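Local coordinates for protein gamma-glutamyl-gamma-aminobutyraldehyde dehydrogenase (Burkholderia cenocepacia, PDB 4LIH) that probably oxidises aldehydes to the corresponding carboxylic acids with NAD(P)+ as the electron acceptor, at residues A[15-20]-A[342-347]; A[111-116]-A[122-127]; A[282-287]-A[418-423]; A[313-318]-A[323-328]. All coordinates share one frame; numbering follows the deposited sequence.

Contact 1 of 4, residues A[15-20]-A[342-347]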
# COMPACT_ATOMS: atom_id res chain seq x y z
N ALA A 15 -45.21 3.60 -22.92
CA ALA A 15 -46.53 3.21 -22.41
C ALA A 15 -46.42 2.40 -21.12
O ALA A 15 -47.21 2.58 -20.19
CB ALA A 15 -47.30 2.42 -23.48
N ASP A 16 -45.42 1.52 -21.06
CA ASP A 16 -45.16 0.69 -19.87
C ASP A 16 -44.82 1.58 -18.67
O ASP A 16 -45.35 1.40 -17.58
CB ASP A 16 -44.00 -0.29 -20.08
CG ASP A 16 -44.33 -1.43 -21.04
OD1 ASP A 16 -45.52 -1.61 -21.43
OD2 ASP A 16 -43.38 -2.13 -21.40
N TRP A 17 -43.94 2.56 -18.89
CA TRP A 17 -43.54 3.47 -17.81
C TRP A 17 -44.70 4.35 -17.36
O TRP A 17 -44.87 4.56 -16.15
CB TRP A 17 -42.33 4.33 -18.21
CG TRP A 17 -41.07 3.52 -18.33
CD1 TRP A 17 -40.35 3.29 -19.46
CD2 TRP A 17 -40.39 2.82 -17.27
NE1 TRP A 17 -39.27 2.50 -19.18
CE2 TRP A 17 -39.27 2.18 -17.84
CE3 TRP A 17 -40.62 2.68 -15.90
CZ2 TRP A 17 -38.36 1.42 -17.08
CZ3 TRP A 17 -39.72 1.91 -15.13
CH2 TRP A 17 -38.60 1.30 -15.74
N GLN A 18 -45.49 4.84 -18.31
CA GLN A 18 -46.68 5.63 -17.98
C GLN A 18 -47.67 4.83 -17.14
O GLN A 18 -48.20 5.34 -16.17
CB GLN A 18 -47.37 6.13 -19.25
CG GLN A 18 -46.59 7.21 -19.99
CD GLN A 18 -47.18 7.56 -21.34
OE1 GLN A 18 -47.58 6.68 -22.11
NE2 GLN A 18 -47.24 8.85 -21.64
N HIS A 19 -47.89 3.57 -17.50
CA HIS A 19 -48.76 2.70 -16.71
C HIS A 19 -48.23 2.42 -15.29
O HIS A 19 -48.98 2.48 -14.33
CB HIS A 19 -49.02 1.39 -17.42
CG HIS A 19 -50.14 0.61 -16.82
ND1 HIS A 19 -49.93 -0.49 -16.01
CD2 HIS A 19 -51.48 0.80 -16.86
CE1 HIS A 19 -51.10 -0.96 -15.60
NE2 HIS A 19 -52.05 -0.19 -16.09
N LYS A 20 -46.95 2.10 -15.17
CA LYS A 20 -46.33 1.97 -13.85
C LYS A 20 -46.47 3.27 -13.03
O LYS A 20 -46.79 3.22 -11.87
CB LYS A 20 -44.88 1.54 -14.02
CG LYS A 20 -44.22 1.04 -12.73
CD LYS A 20 -42.72 0.82 -12.91
CE LYS A 20 -42.39 -0.18 -14.01
NZ LYS A 20 -42.73 -1.60 -13.68
N LEU A 342 -40.06 10.01 -19.48
CA LEU A 342 -40.66 8.69 -19.37
C LEU A 342 -40.51 7.84 -20.64
O LEU A 342 -40.76 6.63 -20.59
CB LEU A 342 -42.14 8.77 -18.98
CG LEU A 342 -42.41 9.23 -17.55
CD1 LEU A 342 -43.90 9.44 -17.31
CD2 LEU A 342 -41.84 8.24 -16.54
N ASP A 343 -40.08 8.49 -21.73
CA ASP A 343 -39.86 7.85 -23.02
C ASP A 343 -38.42 7.35 -23.11
O ASP A 343 -37.47 8.16 -23.05
CB ASP A 343 -40.15 8.86 -24.14
CG ASP A 343 -40.04 8.25 -25.54
OD1 ASP A 343 -39.30 7.27 -25.78
OD2 ASP A 343 -40.69 8.84 -26.42
N PRO A 344 -38.23 6.04 -23.28
CA PRO A 344 -36.86 5.49 -23.30
C PRO A 344 -35.96 5.93 -24.43
O PRO A 344 -34.77 5.68 -24.34
CB PRO A 344 -37.06 3.95 -23.36
CG PRO A 344 -38.51 3.71 -23.18
CD PRO A 344 -39.27 4.99 -23.25
N SER A 345 -36.49 6.56 -25.47
CA SER A 345 -35.66 7.01 -26.57
C SER A 345 -35.12 8.40 -26.32
O SER A 345 -34.34 8.89 -27.13
CB SER A 345 -36.43 7.04 -27.89
OG SER A 345 -37.50 7.99 -27.87
N VAL A 346 -35.56 9.07 -25.24
CA VAL A 346 -35.19 10.48 -25.01
C VAL A 346 -33.85 10.63 -24.28
O VAL A 346 -33.62 9.99 -23.25
CB VAL A 346 -36.29 11.24 -24.26
CG1 VAL A 346 -35.79 12.57 -23.72
CG2 VAL A 346 -37.49 11.49 -25.17
N SER A 347 -32.99 11.50 -24.80
CA SER A 347 -31.66 11.72 -24.26
C SER A 347 -31.51 12.98 -23.41
O SER A 347 -30.51 13.08 -22.68
CB SER A 347 -30.62 11.81 -25.37
OG SER A 347 -30.49 10.57 -26.01
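The N-terminal helix 14-23 docks here on a loop that carries an Asx turn and a type I beta turn, between helices 319-333 and 354-370. In the usual layout of aldehyde dehydrogenases this loop belongs to the catalytic domain. Trp17 makes most of the contact from the helix side. Its CG lies anti to its own carbonyl carbon and beside the backbone N (chi1 -69°), which turns the indole toward the loop. The five-membered ring leads. Trp17 CD1 comes to 3.5 Å from the backbone O of Leu342. That oxygen is buried here and has no polar partner in the model, so the indole carbon covers it without satisfying it. Pro344 meets the same ring atom at its edge, near the ring plane: Pro344 CG is 4.2 Å from Trp17 CD1.

Leu342 adds its two methyls on the helix side. Its CD2 lies 4.3 Å from Trp17 CB, and its CD1 lies 4.4 Å from CG of the exposed Gln18. Leu111 of helix 106-117 touches both Trp17 and Leu342.

The turn that follows is held from within. Val346 N bonds to Asp343 O across the beta turn. Asp343 OD1 takes two donors from the same face of its carboxylate, both tilted out of the plane. They are Ser345 OG at 2.9 Å and Ser345 N, whose bond of 2.9 Å to Asp343 OD1 is nearly straight at 170°.

Contact 2 of 4, residues A[111-116]-A[122-127]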
# COMPACT_ATOMS: atom_id res chain seq x y z
N LEU A 111 -37.92 4.69 -11.91
CA LEU A 111 -39.12 5.50 -12.21
C LEU A 111 -39.32 6.63 -11.20
O LEU A 111 -39.67 7.74 -11.56
CB LEU A 111 -40.36 4.60 -12.36
CG LEU A 111 -41.73 5.30 -12.56
CD1 LEU A 111 -41.80 6.03 -13.91
CD2 LEU A 111 -42.83 4.27 -12.44
N LEU A 112 -39.09 6.36 -9.91
CA LEU A 112 -39.12 7.39 -8.90
C LEU A 112 -38.15 8.53 -9.21
O LEU A 112 -38.55 9.69 -9.12
CB LEU A 112 -38.80 6.82 -7.51
CG LEU A 112 -39.84 5.94 -6.90
CD1 LEU A 112 -39.24 5.23 -5.70
CD2 LEU A 112 -41.03 6.79 -6.46
N GLU A 113 -36.92 8.19 -9.59
CA GLU A 113 -35.88 9.17 -9.92
C GLU A 113 -36.24 10.04 -11.12
O GLU A 113 -35.95 11.24 -11.12
CB GLU A 113 -34.52 8.48 -10.22
CG GLU A 113 -33.27 9.37 -10.14
CD GLU A 113 -32.79 9.53 -8.71
OE1 GLU A 113 -33.62 9.61 -7.80
OE2 GLU A 113 -31.59 9.50 -8.47
N THR A 114 -36.82 9.41 -12.14
CA THR A 114 -37.22 10.07 -13.40
C THR A 114 -38.43 10.99 -13.12
O THR A 114 -38.44 12.11 -13.57
CB THR A 114 -37.57 9.02 -14.49
OG1 THR A 114 -36.37 8.39 -14.99
CG2 THR A 114 -38.34 9.64 -15.64
N LEU A 115 -39.40 10.51 -12.34
CA LEU A 115 -40.52 11.38 -11.93
C LEU A 115 -40.14 12.57 -11.08
O LEU A 115 -40.63 13.68 -11.31
CB LEU A 115 -41.58 10.57 -11.16
CG LEU A 115 -42.27 9.51 -11.99
CD1 LEU A 115 -43.07 8.58 -11.06
CD2 LEU A 115 -43.15 10.13 -13.05
N ASP A 116 -39.25 12.34 -10.12
CA ASP A 116 -38.86 13.30 -9.09
C ASP A 116 -37.98 14.41 -9.67
O ASP A 116 -38.15 15.59 -9.36
CB ASP A 116 -38.12 12.50 -7.98
CG ASP A 116 -38.12 13.20 -6.62
OD1 ASP A 116 -38.81 14.24 -6.49
OD2 ASP A 116 -37.44 12.69 -5.67
N GLY A 122 -34.13 6.22 -19.66
CA GLY A 122 -33.04 5.47 -20.29
C GLY A 122 -31.74 5.69 -19.50
O GLY A 122 -30.84 4.83 -19.50
N ASP A 123 -31.62 6.83 -18.84
CA ASP A 123 -30.49 7.15 -17.98
C ASP A 123 -30.59 6.52 -16.59
O ASP A 123 -29.63 5.91 -16.07
CB ASP A 123 -30.36 8.69 -17.83
CG ASP A 123 -29.95 9.43 -19.16
OD1 ASP A 123 -29.62 8.80 -20.19
OD2 ASP A 123 -29.86 10.70 -19.12
N THR A 124 -31.74 6.70 -15.93
CA THR A 124 -31.91 6.23 -14.53
C THR A 124 -31.84 4.72 -14.37
O THR A 124 -31.35 4.22 -13.36
CB THR A 124 -33.17 6.77 -13.84
OG1 THR A 124 -34.36 6.34 -14.54
CG2 THR A 124 -33.10 8.27 -13.75
N THR A 125 -32.33 4.00 -15.38
CA THR A 125 -32.28 2.56 -15.40
C THR A 125 -30.90 1.97 -15.64
O THR A 125 -30.67 0.81 -15.29
CB THR A 125 -33.25 1.96 -16.44
OG1 THR A 125 -32.90 2.43 -17.75
CG2 THR A 125 -34.70 2.31 -16.12
N THR A 126 -29.99 2.76 -16.22
CA THR A 126 -28.71 2.27 -16.62
C THR A 126 -27.50 2.94 -15.96
O THR A 126 -26.46 2.31 -15.83
CB THR A 126 -28.52 2.38 -18.14
OG1 THR A 126 -28.53 3.76 -18.53
CG2 THR A 126 -29.63 1.64 -18.84
N VAL A 127 -27.63 4.18 -15.55
CA VAL A 127 -26.55 4.93 -14.93
C VAL A 127 -26.84 5.08 -13.45
O VAL A 127 -26.07 4.61 -12.62
CB VAL A 127 -26.36 6.30 -15.61
CG1 VAL A 127 -25.42 7.21 -14.81
CG2 VAL A 127 -25.87 6.13 -17.06
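Thr124 lays its CG2 methyl over the aliphatic part of Glu113, with Thr124 CG2 3.8 Å from Glu113 CG. The two residues belong to the consecutive helices 106-117 and 121-142, joined by a short loop. All the residues that touch are buried.

A second pair meets through hydroxyls. Thr114 OG1 and Thr124 OG1 stand 2.9 Å apart. Thr124 OG1 has both Thr114 OG1 and Ser110 O within reach, and the two compete for its one proton. Thr114 OG1 also bonds to Lys119 O in the connecting loop. A small polar network links both helices and the loop. Thr124 places both of its branches against the first helix. With chi1 at 61°, its OG1 sits between the backbone N and the carbonyl carbon, and CG2 goes anti to the carbonyl carbon.

Glu113 faces the second helix with its CB and CG, but its chain bends at chi2 and takes the carboxylate away. There OE1 bonds to Thr207 OG1 and OE2 to Ile179 N, so the acid end is tied to residues far along the chain.

The second helix widens into a pi-type turn at 124-127. Just before it, Asp123 O accepts from both Thr126 N and Val127 N. Thr126 OG1 also reaches back to Gly122 O at 2.7 Å, lying in the carbonyl plane with a C=O...OG1 angle of 152°.

Contact 3 of 4, residues A[282-287]-A[418-423]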
# COMPACT_ATOMS: atom_id res chain seq x y z
N ILE A 282 -10.43 19.99 -23.87
CA ILE A 282 -9.47 20.51 -24.85
C ILE A 282 -9.28 19.59 -26.06
O ILE A 282 -8.86 18.46 -25.89
CB ILE A 282 -8.10 20.71 -24.21
CG1 ILE A 282 -8.26 21.58 -22.94
CG2 ILE A 282 -7.16 21.30 -25.28
CD1 ILE A 282 -7.00 21.81 -22.15
N VAL A 283 -9.59 20.07 -27.25
CA VAL A 283 -9.49 19.22 -28.45
C VAL A 283 -8.43 19.77 -29.35
O VAL A 283 -8.56 20.87 -29.86
CB VAL A 283 -10.80 19.12 -29.21
CG1 VAL A 283 -10.70 18.11 -30.33
CG2 VAL A 283 -11.91 18.73 -28.30
N LEU A 284 -7.37 18.97 -29.53
CA LEU A 284 -6.23 19.30 -30.33
C LEU A 284 -6.32 18.72 -31.76
O LEU A 284 -7.02 17.75 -32.00
CB LEU A 284 -4.96 18.82 -29.66
CG LEU A 284 -4.67 19.51 -28.33
CD1 LEU A 284 -3.67 18.72 -27.51
CD2 LEU A 284 -4.15 20.89 -28.61
N PRO A 285 -5.56 19.31 -32.70
CA PRO A 285 -5.60 18.88 -34.13
C PRO A 285 -5.31 17.38 -34.36
O PRO A 285 -5.90 16.76 -35.27
CB PRO A 285 -4.51 19.73 -34.76
CG PRO A 285 -4.45 20.96 -33.90
CD PRO A 285 -4.65 20.45 -32.50
N ASP A 286 -4.43 16.80 -33.54
CA ASP A 286 -4.13 15.38 -33.68
C ASP A 286 -5.03 14.46 -32.84
O ASP A 286 -4.69 13.30 -32.60
CB ASP A 286 -2.65 15.12 -33.41
CG ASP A 286 -2.23 15.41 -31.98
OD1 ASP A 286 -3.07 15.63 -31.09
OD2 ASP A 286 -1.03 15.43 -31.75
N CYS A 287 -6.19 14.96 -32.41
CA CYS A 287 -7.23 14.13 -31.77
C CYS A 287 -7.41 12.83 -32.56
O CYS A 287 -7.57 12.91 -33.78
CB CYS A 287 -8.52 14.93 -31.77
SG CYS A 287 -10.00 14.09 -31.18
N ASP A 418 -4.87 28.87 -30.20
CA ASP A 418 -3.86 28.74 -31.26
C ASP A 418 -2.73 27.80 -30.90
O ASP A 418 -2.05 27.27 -31.77
CB ASP A 418 -3.29 30.11 -31.63
CG ASP A 418 -4.26 30.92 -32.43
OD1 ASP A 418 -4.54 30.58 -33.61
OD2 ASP A 418 -4.79 31.88 -31.88
N ASP A 419 -2.51 27.57 -29.63
CA ASP A 419 -1.51 26.59 -29.24
C ASP A 419 -1.79 26.03 -27.87
O ASP A 419 -2.55 26.61 -27.06
CB ASP A 419 -0.13 27.21 -29.28
CG ASP A 419 0.03 28.31 -28.29
OD1 ASP A 419 0.39 28.02 -27.12
OD2 ASP A 419 -0.20 29.48 -28.70
N VAL A 420 -1.16 24.88 -27.63
CA VAL A 420 -1.48 24.05 -26.50
C VAL A 420 -1.22 24.74 -25.18
O VAL A 420 -2.01 24.62 -24.24
CB VAL A 420 -0.76 22.68 -26.60
CG1 VAL A 420 0.76 22.85 -26.58
CG2 VAL A 420 -1.25 21.73 -25.49
N ASP A 421 -0.13 25.50 -25.08
CA ASP A 421 0.15 26.17 -23.80
C ASP A 421 -0.93 27.21 -23.47
O ASP A 421 -1.31 27.36 -22.32
CB ASP A 421 1.53 26.81 -23.82
CG ASP A 421 2.64 25.78 -23.89
OD1 ASP A 421 2.49 24.68 -23.29
OD2 ASP A 421 3.67 26.06 -24.53
N GLU A 422 -1.40 27.92 -24.49
CA GLU A 422 -2.55 28.81 -24.36
C GLU A 422 -3.78 28.04 -23.85
O GLU A 422 -4.51 28.54 -22.99
CB GLU A 422 -2.88 29.42 -25.72
CG GLU A 422 -4.12 30.28 -25.77
CD GLU A 422 -4.45 30.81 -27.16
OE1 GLU A 422 -3.90 30.34 -28.18
OE2 GLU A 422 -5.29 31.71 -27.22
N ALA A 423 -4.02 26.84 -24.38
CA ALA A 423 -5.23 26.08 -23.99
C ALA A 423 -5.11 25.70 -22.52
O ALA A 423 -6.11 25.71 -21.77
CB ALA A 423 -5.43 24.84 -24.84
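The contact between the two segments is apolar. Ile282 and Leu284 point to the same side of the backbone and meet the first turn of helix 420-428. Ile282 CG2 lies 4.0 Å from Ala423 CB. This methyl is anti to the backbone N of Ile282, while CG1 sits beside that N and carries CD1 to 4.0 Å from Ala423 O. Further along, Leu284 CD2 rests 4.3 Å from Val420 CB. Phe417 touches Ile282, Leu284 and Ala423 and fills in beside them.

Helix 420-428 is the helix of a beta-alpha-beta crossover between the parallel strands 411-417 and 435-439. It packs on strand 280-283 of the same sheet, in what is probably the catalytic domain.

The polar bonds lie within the helix start. Asp419 is the N-cap and forms a capping box with Glu422. Asp419 OD1 accepts from Glu422 N at 3.2 Å, with the N-H coming from above the carboxylate plane. In return, Glu422 OE1 takes a weak bond from Asp419 N and a firmer one of 2.7 Å from Asp418 N.

Two salt bridges reach outward: Asp418 OD1 pairs with Arg319 NE, and Asp421 OD1 with Arg452 NH2.

Contact 4 of 4, residues A[313-318]-A[323-328]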
# COMPACT_ATOMS: atom_id res chain seq x y z
N SER A 313 -18.17 22.23 -19.82
CA SER A 313 -18.93 23.43 -20.19
C SER A 313 -18.09 24.44 -20.93
O SER A 313 -18.61 25.43 -21.45
CB SER A 313 -19.52 24.08 -18.94
OG SER A 313 -18.52 24.24 -17.96
N ARG A 314 -16.76 24.21 -20.97
CA ARG A 314 -15.89 25.02 -21.82
C ARG A 314 -15.23 24.02 -22.75
O ARG A 314 -14.47 23.15 -22.29
CB ARG A 314 -14.81 25.80 -21.03
CG ARG A 314 -15.37 26.78 -20.07
CD ARG A 314 -14.33 27.60 -19.32
NE ARG A 314 -13.56 26.83 -18.39
CZ ARG A 314 -12.25 26.99 -18.11
NH1 ARG A 314 -11.50 27.90 -18.70
NH2 ARG A 314 -11.68 26.20 -17.21
N LEU A 315 -15.59 24.08 -24.04
CA LEU A 315 -14.92 23.32 -25.09
C LEU A 315 -13.88 24.20 -25.75
O LEU A 315 -14.20 25.17 -26.43
CB LEU A 315 -15.91 22.83 -26.14
CG LEU A 315 -15.22 22.00 -27.23
CD1 LEU A 315 -15.07 20.57 -26.77
CD2 LEU A 315 -15.93 22.10 -28.57
N LEU A 316 -12.62 23.87 -25.50
CA LEU A 316 -11.50 24.57 -26.04
C LEU A 316 -11.05 23.79 -27.27
O LEU A 316 -10.67 22.61 -27.15
CB LEU A 316 -10.36 24.60 -25.04
CG LEU A 316 -10.35 25.68 -23.96
CD1 LEU A 316 -11.64 25.75 -23.19
CD2 LEU A 316 -9.19 25.50 -22.98
N VAL A 317 -11.07 24.43 -28.43
CA VAL A 317 -10.79 23.76 -29.69
C VAL A 317 -9.75 24.53 -30.50
O VAL A 317 -9.81 25.74 -30.61
CB VAL A 317 -12.07 23.57 -30.51
CG1 VAL A 317 -12.74 24.89 -30.81
CG2 VAL A 317 -11.80 22.79 -31.78
N HIS A 318 -8.80 23.83 -31.08
CA HIS A 318 -7.73 24.47 -31.82
C HIS A 318 -8.29 25.07 -33.12
O HIS A 318 -9.10 24.46 -33.79
CB HIS A 318 -6.62 23.47 -32.14
CG HIS A 318 -5.37 24.09 -32.65
ND1 HIS A 318 -5.23 24.55 -33.94
CD2 HIS A 318 -4.16 24.27 -32.06
CE1 HIS A 318 -4.02 25.04 -34.11
NE2 HIS A 318 -3.35 24.89 -32.98
N ASP A 323 -13.72 24.75 -37.38
CA ASP A 323 -14.89 24.77 -38.29
C ASP A 323 -15.52 23.38 -38.40
O ASP A 323 -16.72 23.22 -38.22
CB ASP A 323 -14.52 25.21 -39.71
CG ASP A 323 -14.25 26.71 -39.83
OD1 ASP A 323 -14.56 27.48 -38.88
OD2 ASP A 323 -13.75 27.11 -40.91
N ALA A 324 -14.69 22.40 -38.72
CA ALA A 324 -15.14 21.02 -38.86
C ALA A 324 -15.68 20.46 -37.55
O ALA A 324 -16.62 19.67 -37.56
CB ALA A 324 -14.01 20.14 -39.35
N PHE A 325 -15.04 20.83 -36.43
CA PHE A 325 -15.43 20.32 -35.15
C PHE A 325 -16.79 20.85 -34.73
O PHE A 325 -17.64 20.06 -34.31
CB PHE A 325 -14.39 20.65 -34.07
CG PHE A 325 -14.53 19.80 -32.84
CD1 PHE A 325 -14.04 18.50 -32.83
CD2 PHE A 325 -15.24 20.25 -31.76
CE1 PHE A 325 -14.19 17.69 -31.71
CE2 PHE A 325 -15.39 19.45 -30.63
CZ PHE A 325 -14.88 18.19 -30.61
N ILE A 326 -17.00 22.16 -34.88
CA ILE A 326 -18.27 22.79 -34.53
C ILE A 326 -19.39 22.17 -35.41
O ILE A 326 -20.46 21.83 -34.91
CB ILE A 326 -18.19 24.35 -34.64
CG1 ILE A 326 -17.32 24.91 -33.50
CG2 ILE A 326 -19.57 25.02 -34.56
CD1 ILE A 326 -16.98 26.40 -33.67
N GLU A 327 -19.14 21.99 -36.71
CA GLU A 327 -20.11 21.27 -37.54
C GLU A 327 -20.53 19.91 -36.92
O GLU A 327 -21.72 19.64 -36.80
CB GLU A 327 -19.61 21.08 -38.97
CG GLU A 327 -20.64 20.43 -39.88
CD GLU A 327 -20.14 20.15 -41.30
OE1 GLU A 327 -18.91 20.01 -41.50
OE2 GLU A 327 -20.99 19.99 -42.20
N LYS A 328 -19.57 19.09 -36.50
CA LYS A 328 -19.85 17.78 -35.92
C LYS A 328 -20.58 17.89 -34.58
O LYS A 328 -21.47 17.09 -34.29
CB LYS A 328 -18.55 16.97 -35.77
CG LYS A 328 -17.91 16.59 -37.13
CD LYS A 328 -16.51 16.04 -36.93
CE LYS A 328 -15.84 15.59 -38.22
NZ LYS A 328 -16.58 14.54 -38.97
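The backbone bond from Glu327 N to Asp323 O, 3.1 Å, belongs to the helical turn that presents Phe325 to Leu315 and Val317. Contact across the two segments is apolar, and Phe325 is the main contributor on the helix side. CG of Phe325 is anti to its backbone N (chi1 -163°), and this sends the ring across to strand 314-318.

Leu315 meets the ring at its edge, close to the ring plane. Its CD2 approaches Phe325 CE2 to 3.4 Å, which is tight for two carbons. The other methyl, Leu315 CD1, is 4.0 Å from the same Phe325 CE2. Val317 takes the base of the side chain instead. Its CG2 lies 4.1 Å from Phe325 CB and comes obliquely to the ring. Leu290 and Ala293 of helix 290-302 and Val283 of the next strand also touch Phe325. Lys328 reaches helix 290-302 too, through a salt bridge from its NZ to Asp291 OD1.

His318 is the N-cap of helix 319-333, and its ND1 bonds to Asp320 N. The strand therefore passes straight into the helix, which folds back over it. This strand-turn-helix step is typical of the parallel alpha/beta catalytic domain of aldehyde dehydrogenases.

From the N terminus, helix 14-23 opens contact 1, which closes only at 342-347 and makes a very long loop. Contact 2 closes early inside it, joining helices 106-117 and 121-142. Strand 280-283 then opens contact 3. Contact 4 closes locally within the loops of both contact 1 and contact 3. Contacts 1 and 3 cross, since 342-347 falls between 282-287 and 418-423. In space there are two groups. Contacts 1 and 2 touch, with centres 10 Å apart, and Leu111 packs on Leu342. Contacts 3 and 4 share one sheet, where strands 280-283 and 314-318 are neighbours; they bring helices 420-428 and 319-333 to its opposite faces.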